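Local coordinates for Glyco_hydro_cc domain-containing protein (Pseudomonas viridiflava, PDB 6UAV) that probably hydrolyses internal linkages of beta-1,3-glucans, as an endo-beta-1,3-glucanase of glycoside hydrolase family GH128 built on a TIM barrel, at residues Trp188-Ser199 and Pro232-Leu240; Leu200-Val211 and Glu248-Pro257. One frame throughout, in Å; residues are numbered along the deposited sequence. Where two conformers were deposited one is given.

Contact 1. Residues Trp188-Ser199 and Pro232-Leu240; sequences WHTLDDGLQIDS and PDPHFSSLL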
loop_
_atom_site.group_PDB
_atom_site.type_symbol
_atom_site.label_atom_id
_atom_site.label_comp_id
_atom_site.label_asym_id
_atom_site.label_seq_id
_atom_site.Cartn_x
_atom_site.Cartn_y
_atom_site.Cartn_z
ATOM N N TRP A 188 -14.328 5.951 3.781
ATOM C CA TRP A 188 -14.500 7.398 4.024
ATOM C C TRP A 188 -15.705 7.926 3.271
ATOM O O TRP A 188 -15.798 9.144 3.053
ATOM C CB TRP A 188 -13.208 8.117 3.629
ATOM C CG TRP A 188 -12.060 7.876 4.564
ATOM C CD1 TRP A 188 -11.906 6.902 5.516
ATOM C CD2 TRP A 188 -10.831 8.620 4.555
ATOM N NE1 TRP A 188 -10.679 7.027 6.136
ATOM C CE2 TRP A 188 -10.016 8.100 5.581
ATOM C CE3 TRP A 188 -10.391 9.723 3.811
ATOM C CZ2 TRP A 188 -8.725 8.594 5.811
ATOM C CZ3 TRP A 188 -9.152 10.264 4.101
ATOM C CH2 TRP A 188 -8.335 9.699 5.078
ATOM N N HIS A 189 -16.693 7.083 2.959
ATOM C CA HIS A 189 -17.936 7.599 2.331
ATOM C C HIS A 189 -18.510 8.743 3.174
ATOM O O HIS A 189 -18.646 8.592 4.373
ATOM C CB HIS A 189 -18.978 6.498 2.207
ATOM C CG HIS A 189 -20.038 6.769 1.217
ATOM N ND1 HIS A 189 -19.853 6.371 -0.099
ATOM C CD2 HIS A 189 -21.266 7.331 1.323
ATOM C CE1 HIS A 189 -20.976 6.606 -0.764
ATOM N NE2 HIS A 189 -21.874 7.245 0.080
ATOM N N THR A 190 -18.814 9.861 2.537
ATOM C CA THR A 190 -19.203 11.118 3.199
ATOM C C THR A 190 -20.598 11.587 2.743
ATOM O O THR A 190 -21.345 12.255 3.530
ATOM C CB THR A 190 -18.113 12.164 2.925
ATOM O OG1 THR A 190 -16.950 11.688 3.609
ATOM C CG2 THR A 190 -18.504 13.545 3.409
ATOM N N LEU A 191 -20.959 11.354 1.494
ATOM C CA LEU A 191 -22.240 11.886 0.956
ATOM C C LEU A 191 -23.419 11.427 1.812
ATOM O O LEU A 191 -23.433 10.272 2.362
ATOM C CB LEU A 191 -22.424 11.430 -0.486
ATOM C CG LEU A 191 -21.480 12.054 -1.506
ATOM C CD1 LEU A 191 -21.796 11.467 -2.869
ATOM C CD2 LEU A 191 -21.709 13.556 -1.567
ATOM N N ASP A 192 -24.398 12.314 1.951
ATOM C CA ASP A 192 -25.569 12.055 2.818
ATOM C C ASP A 192 -26.569 11.130 2.108
ATOM O O ASP A 192 -27.597 11.608 1.696
ATOM C CB ASP A 192 -26.187 13.384 3.260
ATOM C CG ASP A 192 -27.260 13.253 4.346
ATOM O OD1 ASP A 192 -27.515 12.143 4.888
ATOM O OD2 ASP A 192 -27.851 14.294 4.658
ATOM N N ASP A 193 -26.307 9.825 2.027
ATOM C CA ASP A 193 -27.181 8.894 1.250
ATOM C C ASP A 193 -27.747 7.717 2.145
ATOM O O ASP A 193 -28.153 6.737 1.528
ATOM C CB ASP A 193 -26.409 8.399 -0.003
ATOM C CG ASP A 193 -24.947 7.891 0.139
ATOM O OD1 ASP A 193 -24.463 7.438 1.265
ATOM O OD2 ASP A 193 -24.311 7.974 -0.906
ATOM N N GLY A 194 -27.322 7.743 3.418
ATOM C CA GLY A 194 -27.394 6.578 4.356
ATOM C C GLY A 194 -26.130 5.730 4.505
ATOM O O GLY A 194 -26.151 5.004 5.556
ATOM N N LEU A 195 -25.092 5.829 3.617
ATOM C CA LEU A 195 -23.863 4.976 3.603
ATOM C C LEU A 195 -22.662 5.724 4.218
ATOM O O LEU A 195 -21.565 5.127 4.270
ATOM C CB LEU A 195 -23.492 4.543 2.179
ATOM C CG LEU A 195 -24.453 3.576 1.498
ATOM C CD1 LEU A 195 -24.123 3.477 0.023
ATOM C CD2 LEU A 195 -24.369 2.204 2.185
ATOM N N GLN A 196 -22.844 6.988 4.603
ATOM C CA GLN A 196 -21.741 7.799 5.186
ATOM C C GLN A 196 -21.187 7.082 6.409
ATOM O O GLN A 196 -21.985 6.527 7.202
ATOM C CB GLN A 196 -22.140 9.235 5.508
ATOM C CG GLN A 196 -23.291 9.394 6.495
ATOM C CD GLN A 196 -24.605 9.629 5.806
ATOM O OE1 GLN A 196 -25.059 8.841 4.967
ATOM N NE2 GLN A 196 -25.204 10.770 6.127
ATOM N N ILE A 197 -19.867 7.089 6.552
ATOM C CA ILE A 197 -19.182 6.426 7.691
ATOM C C ILE A 197 -18.916 7.510 8.729
ATOM O O ILE A 197 -17.851 8.140 8.668
ATOM C CB ILE A 197 -17.921 5.689 7.236
ATOM C CG1 ILE A 197 -18.221 4.702 6.102
ATOM C CG2 ILE A 197 -17.260 5.010 8.433
ATOM C CD1 ILE A 197 -19.216 3.624 6.479
ATOM N N ASP A 198 -19.899 7.763 9.589
ATOM C CA ASP A 198 -19.940 8.959 10.474
ATOM C C ASP A 198 -19.965 8.458 11.928
ATOM O O ASP A 198 -20.273 9.242 12.813
ATOM C CB ASP A 198 -21.118 9.862 10.122
ATOM C CG ASP A 198 -22.418 9.039 10.121
ATOM O OD1 ASP A 198 -22.340 7.830 10.214
ATOM O OD2 ASP A 198 -23.487 9.770 10.300
ATOM N N SER A 199 -19.583 7.202 12.154
ATOM C CA SER A 199 -19.463 6.631 13.512
ATOM C C SER A 199 -18.327 5.604 13.547
ATOM O O SER A 199 -17.952 4.974 12.495
ATOM C CB SER A 199 -20.778 6.034 14.016
ATOM O OG SER A 199 -21.102 4.844 13.302
ATOM N N PRO A 232 -7.973 16.051 12.060
ATOM C CA PRO A 232 -9.195 15.432 12.577
ATOM C C PRO A 232 -9.421 14.065 11.923
ATOM O O PRO A 232 -8.770 13.743 10.943
ATOM C CB PRO A 232 -10.360 16.381 12.237
ATOM C CG PRO A 232 -9.766 17.441 11.329
ATOM C CD PRO A 232 -8.254 17.282 11.314
ATOM N N ASP A 233 -10.282 13.259 12.522
ATOM C CA ASP A 233 -10.492 11.848 12.140
ATOM C C ASP A 233 -12.014 11.620 11.976
ATOM O O ASP A 233 -12.635 10.946 12.793
ATOM C CB ASP A 233 -9.869 10.948 13.200
ATOM C CG ASP A 233 -9.711 9.547 12.699
ATOM O OD1 ASP A 233 -10.134 9.317 11.579
ATOM O OD2 ASP A 233 -9.372 8.687 13.478
ATOM N N PRO A 234 -12.685 12.289 11.027
ATOM C CA PRO A 234 -14.158 12.266 10.932
ATOM C C PRO A 234 -14.757 10.882 10.653
ATOM O O PRO A 234 -15.911 10.685 10.984
ATOM C CB PRO A 234 -14.456 13.218 9.760
ATOM C CG PRO A 234 -13.194 13.205 8.947
ATOM C CD PRO A 234 -12.098 13.151 9.998
ATOM N N HIS A 235 -13.984 9.948 10.105
ATOM C CA HIS A 235 -14.446 8.570 9.824
ATOM C C HIS A 235 -13.956 7.609 10.904
ATOM O O HIS A 235 -14.086 6.436 10.750
ATOM C CB HIS A 235 -14.057 8.190 8.382
ATOM C CG HIS A 235 -14.615 9.156 7.389
ATOM N ND1 HIS A 235 -15.965 9.386 7.215
ATOM C CD2 HIS A 235 -13.960 10.013 6.574
ATOM C CE1 HIS A 235 -16.125 10.353 6.303
ATOM N NE2 HIS A 235 -14.898 10.719 5.886
ATOM N N PHE A 236 -13.253 8.088 11.916
ATOM C CA PHE A 236 -12.737 7.192 12.982
ATOM C C PHE A 236 -11.790 6.153 12.389
ATOM O O PHE A 236 -11.924 5.005 12.728
ATOM C CB PHE A 236 -13.919 6.528 13.682
ATOM C CG PHE A 236 -14.881 7.504 14.302
ATOM C CD1 PHE A 236 -15.892 8.092 13.562
ATOM C CD2 PHE A 236 -14.723 7.868 15.628
ATOM C CE1 PHE A 236 -16.759 9.017 14.144
ATOM C CE2 PHE A 236 -15.594 8.787 16.191
ATOM C CZ PHE A 236 -16.608 9.353 15.446
ATOM N N SER A 237 -10.828 6.578 11.570
ATOM C CA SER A 237 -9.881 5.728 10.807
ATOM C C SER A 237 -8.589 5.406 11.589
ATOM O O SER A 237 -7.879 4.484 11.188
ATOM C CB SER A 237 -9.576 6.403 9.467
ATOM O OG SER A 237 -9.393 5.435 8.448
ATOM N N SER A 238 -8.330 6.065 12.713
ATOM C CA SER A 238 -7.067 5.868 13.494
ATOM C C SER A 238 -7.034 4.522 14.248
ATOM O O SER A 238 -8.000 4.192 14.986
ATOM C CB SER A 238 -6.814 7.018 14.467
ATOM O OG SER A 238 -6.624 8.249 13.765
ATOM N N LEU A 239 -5.907 3.809 14.155
ATOM C CA LEU A 239 -5.650 2.572 14.918
ATOM C C LEU A 239 -4.936 2.854 16.252
ATOM O O LEU A 239 -4.984 1.981 17.119
ATOM C CB LEU A 239 -4.767 1.649 14.102
ATOM C CG LEU A 239 -5.265 1.221 12.731
ATOM C CD1 LEU A 239 -4.174 0.441 12.053
ATOM C CD2 LEU A 239 -6.530 0.397 12.792
ATOM N N LEU A 240 -4.363 4.039 16.413
ATOM C CA LEU A 240 -3.497 4.411 17.572
ATOM C C LEU A 240 -3.978 5.747 18.149
ATOM O O LEU A 240 -4.524 6.597 17.410
ATOM C CB LEU A 240 -2.033 4.525 17.136
ATOM C CG LEU A 240 -1.375 3.206 16.745
ATOM C CD1 LEU A 240 -0.142 3.438 15.889
ATOM C CD2 LEU A 240 -1.087 2.314 17.971
#

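Contact 2. Residues Leu200-Val211 and Glu248-Pro257; sequences LEKQKQQMAEMV and ELGQYYLSLP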
loop_
_atom_site.group_PDB
_atom_site.type_symbol
_atom_site.label_atom_id
_atom_site.label_comp_id
_atom_site.label_asym_id
_atom_site.label_seq_id
_atom_site.Cartn_x
_atom_site.Cartn_y
_atom_site.Cartn_z
ATOM N N LEU A 200 -17.832 5.354 14.746
ATOM C CA LEU A 200 -16.883 4.239 14.957
ATOM C C LEU A 200 -17.526 2.877 14.614
ATOM O O LEU A 200 -16.822 2.025 13.980
ATOM C CB LEU A 200 -16.318 4.277 16.384
ATOM C CG LEU A 200 -15.496 3.037 16.776
ATOM C CD1 LEU A 200 -14.238 2.917 15.900
ATOM C CD2 LEU A 200 -15.135 3.005 18.263
ATOM N N GLU A 201 -18.752 2.580 15.052
ATOM C CA GLU A 201 -19.334 1.264 14.713
ATOM C C GLU A 201 -19.245 1.108 13.143
ATOM O O GLU A 201 -18.934 0.022 12.683
ATOM C CB GLU A 201 -20.748 1.067 15.279
ATOM C CG GLU A 201 -20.983 -0.382 15.855
ATOM C CD GLU A 201 -19.939 -0.979 16.826
ATOM O OE1 GLU A 201 -19.601 -0.323 17.852
ATOM O OE2 GLU A 201 -19.430 -2.115 16.573
ATOM N N LYS A 202 -19.515 2.171 12.395
ATOM C CA LYS A 202 -19.746 2.039 10.933
ATOM C C LYS A 202 -18.370 1.760 10.349
ATOM O O LYS A 202 -18.292 0.908 9.499
ATOM C CB LYS A 202 -20.400 3.291 10.357
ATOM C CG LYS A 202 -21.899 3.360 10.612
ATOM C CD LYS A 202 -22.585 4.542 9.936
ATOM C CE LYS A 202 -23.968 4.780 10.517
ATOM N NZ LYS A 202 -24.705 5.934 9.938
ATOM N N GLN A 203 -17.320 2.374 10.898
ATOM C CA GLN A 203 -15.951 2.082 10.384
ATOM C C GLN A 203 -15.589 0.654 10.791
ATOM O O GLN A 203 -14.954 -0.054 9.992
ATOM C CB GLN A 203 -14.896 3.072 10.894
ATOM C CG GLN A 203 -13.579 3.010 10.159
ATOM C CD GLN A 203 -13.719 3.366 8.700
ATOM O OE1 GLN A 203 -13.711 2.485 7.869
ATOM N NE2 GLN A 203 -13.783 4.653 8.396
ATOM N N LYS A 204 -15.974 0.223 12.012
ATOM C CA LYS A 204 -15.657 -1.177 12.460
ATOM C C LYS A 204 -16.366 -2.169 11.539
ATOM O O LYS A 204 -15.770 -3.205 11.098
ATOM C CB LYS A 204 -16.048 -1.414 13.929
ATOM C CG LYS A 204 -15.135 -0.787 14.978
ATOM C CD LYS A 204 -15.643 -0.920 16.407
ATOM C CE LYS A 204 -15.547 -2.353 16.878
ATOM N NZ LYS A 204 -16.097 -2.471 18.241
ATOM N N GLN A 205 -17.636 -1.891 11.237
ATOM C CA GLN A 205 -18.443 -2.763 10.343
ATOM C C GLN A 205 -17.720 -2.873 8.997
ATOM O O GLN A 205 -17.584 -3.985 8.442
ATOM C CB GLN A 205 -19.866 -2.232 10.278
ATOM C CG GLN A 205 -20.837 -3.193 9.600
ATOM C CD GLN A 205 -20.736 -3.233 8.096
ATOM O OE1 GLN A 205 -20.353 -2.257 7.443
ATOM N NE2 GLN A 205 -21.071 -4.380 7.523
ATOM N N GLN A 206 -17.299 -1.749 8.449
ATOM C CA GLN A 206 -16.712 -1.744 7.096
ATOM C C GLN A 206 -15.292 -2.341 7.152
ATOM O O GLN A 206 -14.946 -3.116 6.230
ATOM C CB GLN A 206 -16.715 -0.337 6.524
ATOM C CG GLN A 206 -18.033 -0.016 5.849
ATOM C CD GLN A 206 -18.272 -0.938 4.666
ATOM O OE1 GLN A 206 -17.552 -0.835 3.658
ATOM N NE2 GLN A 206 -19.255 -1.849 4.798
ATOM N N MET A 207 -14.538 -2.111 8.226
ATOM C CA MET A 207 -13.220 -2.777 8.406
ATOM C C MET A 207 -13.423 -4.282 8.414
ATOM O O MET A 207 -12.680 -4.996 7.714
ATOM C CB MET A 207 -12.533 -2.333 9.710
ATOM C CG MET A 207 -11.313 -3.164 10.020
ATOM S SD MET A 207 -10.583 -2.662 11.574
ATOM C CE MET A 207 -9.675 -1.227 10.990
ATOM N N ALA A 208 -14.389 -4.787 9.150
ATOM C CA ALA A 208 -14.571 -6.259 9.199
ATOM C C ALA A 208 -14.906 -6.783 7.785
ATOM O O ALA A 208 -14.371 -7.813 7.362
ATOM C CB ALA A 208 -15.628 -6.614 10.235
ATOM N N GLU A 209 -15.846 -6.136 7.102
ATOM C CA GLU A 209 -16.275 -6.576 5.748
ATOM C C GLU A 209 -15.058 -6.572 4.807
ATOM O O GLU A 209 -14.798 -7.578 4.161
ATOM C CB GLU A 209 -17.365 -5.661 5.187
ATOM C CG GLU A 209 -18.716 -6.188 5.551
ATOM C CD GLU A 209 -19.910 -5.695 4.754
ATOM O OE1 GLU A 209 -19.721 -4.948 3.752
ATOM O OE2 GLU A 209 -21.021 -6.046 5.192
ATOM N N MET A 210 -14.337 -5.463 4.763
ATOM C CA MET A 210 -13.210 -5.306 3.813
ATOM C C MET A 210 -12.100 -6.284 4.190
ATOM O O MET A 210 -11.569 -6.906 3.280
ATOM C CB MET A 210 -12.709 -3.877 3.810
ATOM C CG MET A 210 -13.783 -2.925 3.413
ATOM S SD MET A 210 -13.301 -1.115 3.514
ATOM C CE MET A 210 -12.652 -1.116 1.871
ATOM N N VAL A 211 -11.754 -6.394 5.462
ATOM C CA VAL A 211 -10.647 -7.302 5.868
ATOM C C VAL A 211 -11.046 -8.738 5.538
ATOM O O VAL A 211 -10.180 -9.528 5.007
ATOM C CB VAL A 211 -10.284 -7.130 7.369
ATOM C CG1 VAL A 211 -9.402 -8.286 7.872
ATOM C CG2 VAL A 211 -9.594 -5.815 7.566
ATOM N N GLU A 248 -9.950 1.681 20.045
ATOM C CA GLU A 248 -10.889 0.559 19.869
ATOM C C GLU A 248 -10.739 -0.018 18.452
ATOM O O GLU A 248 -10.681 -1.241 18.309
ATOM C CB GLU A 248 -12.296 1.029 20.178
ATOM C CG GLU A 248 -13.295 -0.057 19.990
ATOM C CD GLU A 248 -14.669 0.360 20.478
ATOM O OE1 GLU A 248 -14.731 1.293 21.281
ATOM O OE2 GLU A 248 -15.640 -0.158 19.919
ATOM N N LEU A 249 -10.696 0.830 17.441
ATOM C CA LEU A 249 -10.574 0.357 16.042
ATOM C C LEU A 249 -9.295 -0.474 15.911
ATOM O O LEU A 249 -9.325 -1.508 15.225
ATOM C CB LEU A 249 -10.567 1.519 15.044
ATOM C CG LEU A 249 -10.607 1.044 13.593
ATOM C CD1 LEU A 249 -12.004 0.581 13.221
ATOM C CD2 LEU A 249 -10.112 2.139 12.665
ATOM N N GLY A 250 -8.194 0.014 16.498
ATOM C CA GLY A 250 -6.900 -0.674 16.370
ATOM C C GLY A 250 -6.955 -2.048 16.999
ATOM O O GLY A 250 -6.510 -3.003 16.399
ATOM N N GLN A 251 -7.483 -2.138 18.228
ATOM C CA GLN A 251 -7.618 -3.445 18.896
ATOM C C GLN A 251 -8.446 -4.331 17.945
ATOM O O GLN A 251 -8.142 -5.542 17.783
ATOM C CB GLN A 251 -8.237 -3.250 20.291
ATOM C CG GLN A 251 -8.153 -4.476 21.167
ATOM C CD GLN A 251 -6.885 -4.501 21.995
ATOM O OE1 GLN A 251 -5.995 -5.334 21.790
ATOM N NE2 GLN A 251 -6.789 -3.580 22.954
ATOM N N TYR A 252 -9.522 -3.793 17.390
ATOM C CA TYR A 252 -10.470 -4.587 16.576
ATOM C C TYR A 252 -9.735 -5.130 15.343
ATOM O O TYR A 252 -9.731 -6.364 15.091
ATOM C CB TYR A 252 -11.696 -3.748 16.230
ATOM C CG TYR A 252 -12.778 -4.495 15.501
ATOM C CD1 TYR A 252 -13.483 -5.499 16.142
ATOM C CD2 TYR A 252 -13.191 -4.137 14.239
ATOM C CE1 TYR A 252 -14.540 -6.160 15.530
ATOM C CE2 TYR A 252 -14.251 -4.776 13.618
ATOM C CZ TYR A 252 -14.918 -5.814 14.244
ATOM O OH TYR A 252 -15.948 -6.512 13.650
ATOM N N TYR A 253 -9.044 -4.252 14.640
ATOM C CA TYR A 253 -8.220 -4.629 13.454
ATOM C C TYR A 253 -7.308 -5.817 13.745
ATOM O O TYR A 253 -7.247 -6.804 12.937
ATOM C CB TYR A 253 -7.403 -3.444 12.976
ATOM C CG TYR A 253 -6.644 -3.626 11.684
ATOM C CD1 TYR A 253 -7.257 -4.000 10.503
ATOM C CD2 TYR A 253 -5.284 -3.339 11.605
ATOM C CE1 TYR A 253 -6.572 -4.129 9.301
ATOM C CE2 TYR A 253 -4.588 -3.424 10.408
ATOM C CZ TYR A 253 -5.229 -3.797 9.232
ATOM O OH TYR A 253 -4.610 -3.933 8.033
ATOM N N LEU A 254 -6.589 -5.745 14.854
ATOM C CA LEU A 254 -5.562 -6.765 15.164
ATOM C C LEU A 254 -6.206 -8.086 15.530
ATOM O O LEU A 254 -5.503 -9.153 15.395
ATOM C CB LEU A 254 -4.623 -6.233 16.265
ATOM C CG LEU A 254 -3.964 -4.888 15.975
ATOM C CD1 LEU A 254 -3.092 -4.468 17.151
ATOM C CD2 LEU A 254 -3.151 -4.903 14.715
ATOM N N SER A 255 -7.453 -8.067 15.975
ATOM C CA SER A 255 -8.205 -9.256 16.463
ATOM C C SER A 255 -8.876 -9.997 15.320
ATOM O O SER A 255 -9.305 -11.139 15.547
ATOM C CB SER A 255 -9.317 -8.827 17.418
ATOM O OG SER A 255 -10.496 -8.391 16.662
ATOM N N LEU A 256 -9.074 -9.356 14.177
ATOM C CA LEU A 256 -9.890 -9.961 13.092
ATOM C C LEU A 256 -9.277 -11.291 12.657
ATOM O O LEU A 256 -8.057 -11.455 12.604
ATOM C CB LEU A 256 -10.036 -8.959 11.940
ATOM C CG LEU A 256 -10.981 -7.813 12.298
ATOM C CD1 LEU A 256 -10.937 -6.693 11.252
ATOM C CD2 LEU A 256 -12.383 -8.321 12.510
ATOM N N PRO A 257 -10.142 -12.272 12.313
ATOM C CA PRO A 257 -9.693 -13.537 11.772
ATOM C C PRO A 257 -8.926 -13.314 10.464
ATOM O O PRO A 257 -8.998 -12.269 9.882
ATOM C CB PRO A 257 -10.993 -14.287 11.445
ATOM C CG PRO A 257 -12.046 -13.630 12.315
ATOM C CD PRO A 257 -11.614 -12.181 12.405
#

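Contact 1. Residues Trp188-Ser199 and Pro232-Leu240
The imidazole of His-235 lies against Trp-188, with Trp-188 CA standing over the centre of one imidazole face in a CH-pi contact, 3.7 Å from the ring centroid. Farther along, the imidazole and the five-membered ring of the indole form an offset stack with planes at 25°, in which His-235 CD2 comes over one indole face near its rim. In the plane of the imidazole, His-235 ND1 donates to Ile-197 O at 2.7 Å in a nearly straight hydrogen bond (173°), while Thr-190 OG1, itself hydrogen-bonded to Trp-188 O, sits at another part of the edge, 3.2 Å from His-235 NE2. The indole edge is used too: Trp-188 NE1 donates a hydrogen bond to Ser-237 OG, 3.1 Å away and almost exactly in the ring plane; that hydroxyl is also hydrogen-bonded to Phe-226 O. Phe-236 packs on the backbone ahead of the helix, its CD1 3.5 Å from Ser-199 C and its CE1 near Asp-198 O. The two segments are loops that follow consecutive barrel strands, 180-185 and 220-225. Histidine suits its place by offering a flat face to the tryptophan and an N-H to a backbone carbonyl. The bond to Ile-197 O requires a proton on ND1, and together with the stack it fixes the rotation of the imidazole.

Contact 2. Residues Leu200-Val211 and Glu248-Pro257
Leu-200, in the first turn of helix 200-216, lays CD2 against Glu-248 CD at 3.5 Å and turns CD1 to Leu-249 CB. Glu-201 lies at the margin, its carboxylate in a long salt bridge with Lys-204. Gln-203 gives its CG to Leu-249 CD1, whereas its amide NE2 is hydrogen-bonded to Asn-187 O.

Lys-204 does two jobs with one chain. Bent at chi3 (71°), it carries CE over a face of the Tyr-252 ring, 3.8 Å from the centroid, and brings NZ to Glu-248 OE2 at 2.9 Å, a hydrogen-bonded salt bridge on the anti lone pair. NZ also makes a cation-pi contact with that ring, so a long aliphatic chain ending in a charge is well used here; Leu-256 CD2 lies over the ring's opposite face.

These helices follow the seventh and eighth strands of an eight-stranded TIM barrel; over 200-211 and 248-255 the axes run nearly parallel, crossing at -19° and approaching to 10.4 Å. Leu-249 is a knob in the hole formed by Leu-200, Gln-203, Lys-204 and Met-207.

Met-207, unbranched and flexible, threads between several partners. CE touches Leu-249 CG at 3.6 Å, and SD, equally near Tyr-253 CB, makes oblique Met-aromatic contacts with both tyrosines; on its inner side the methionine reaches Trp-225 of strand 220-225. Ala-208 is small enough to let Tyr-252 OH approach its CB to 3.4 Å. Both branches of Val-211 and its CB pack on Leu-256, and CG2 also meets the edge of Tyr-253 in the ring plane, 3.9 Å from Tyr-253 CE1. The hydroxyl of that buried tyrosine is hydrogen-bonded to Gly-7 O of strand 6-9, tying helix 248-255 to the first barrel strand.

The two contacts join the same pair of consecutive beta-alpha units of the barrel: contact 1 pairs the loops that follow strands 180-185 and 220-225, and contact 2 pairs the helices to which those loops lead. Their centres are about 13 Å apart. Gln-203 bridges them, its NE2 3.0 Å from His-235 O in a probable hydrogen bond and 3.5 Å from Ile-197 CG2. Phe-236 O also packs on Leu-249 CD2 at 3.4 Å, and Ser-199 N-caps helix 200-216 through Lys-202 N. In TIM-barrel glycosidases the active site lies at the C-terminal ends of the strands, the end from which the loops of contact 1 arise.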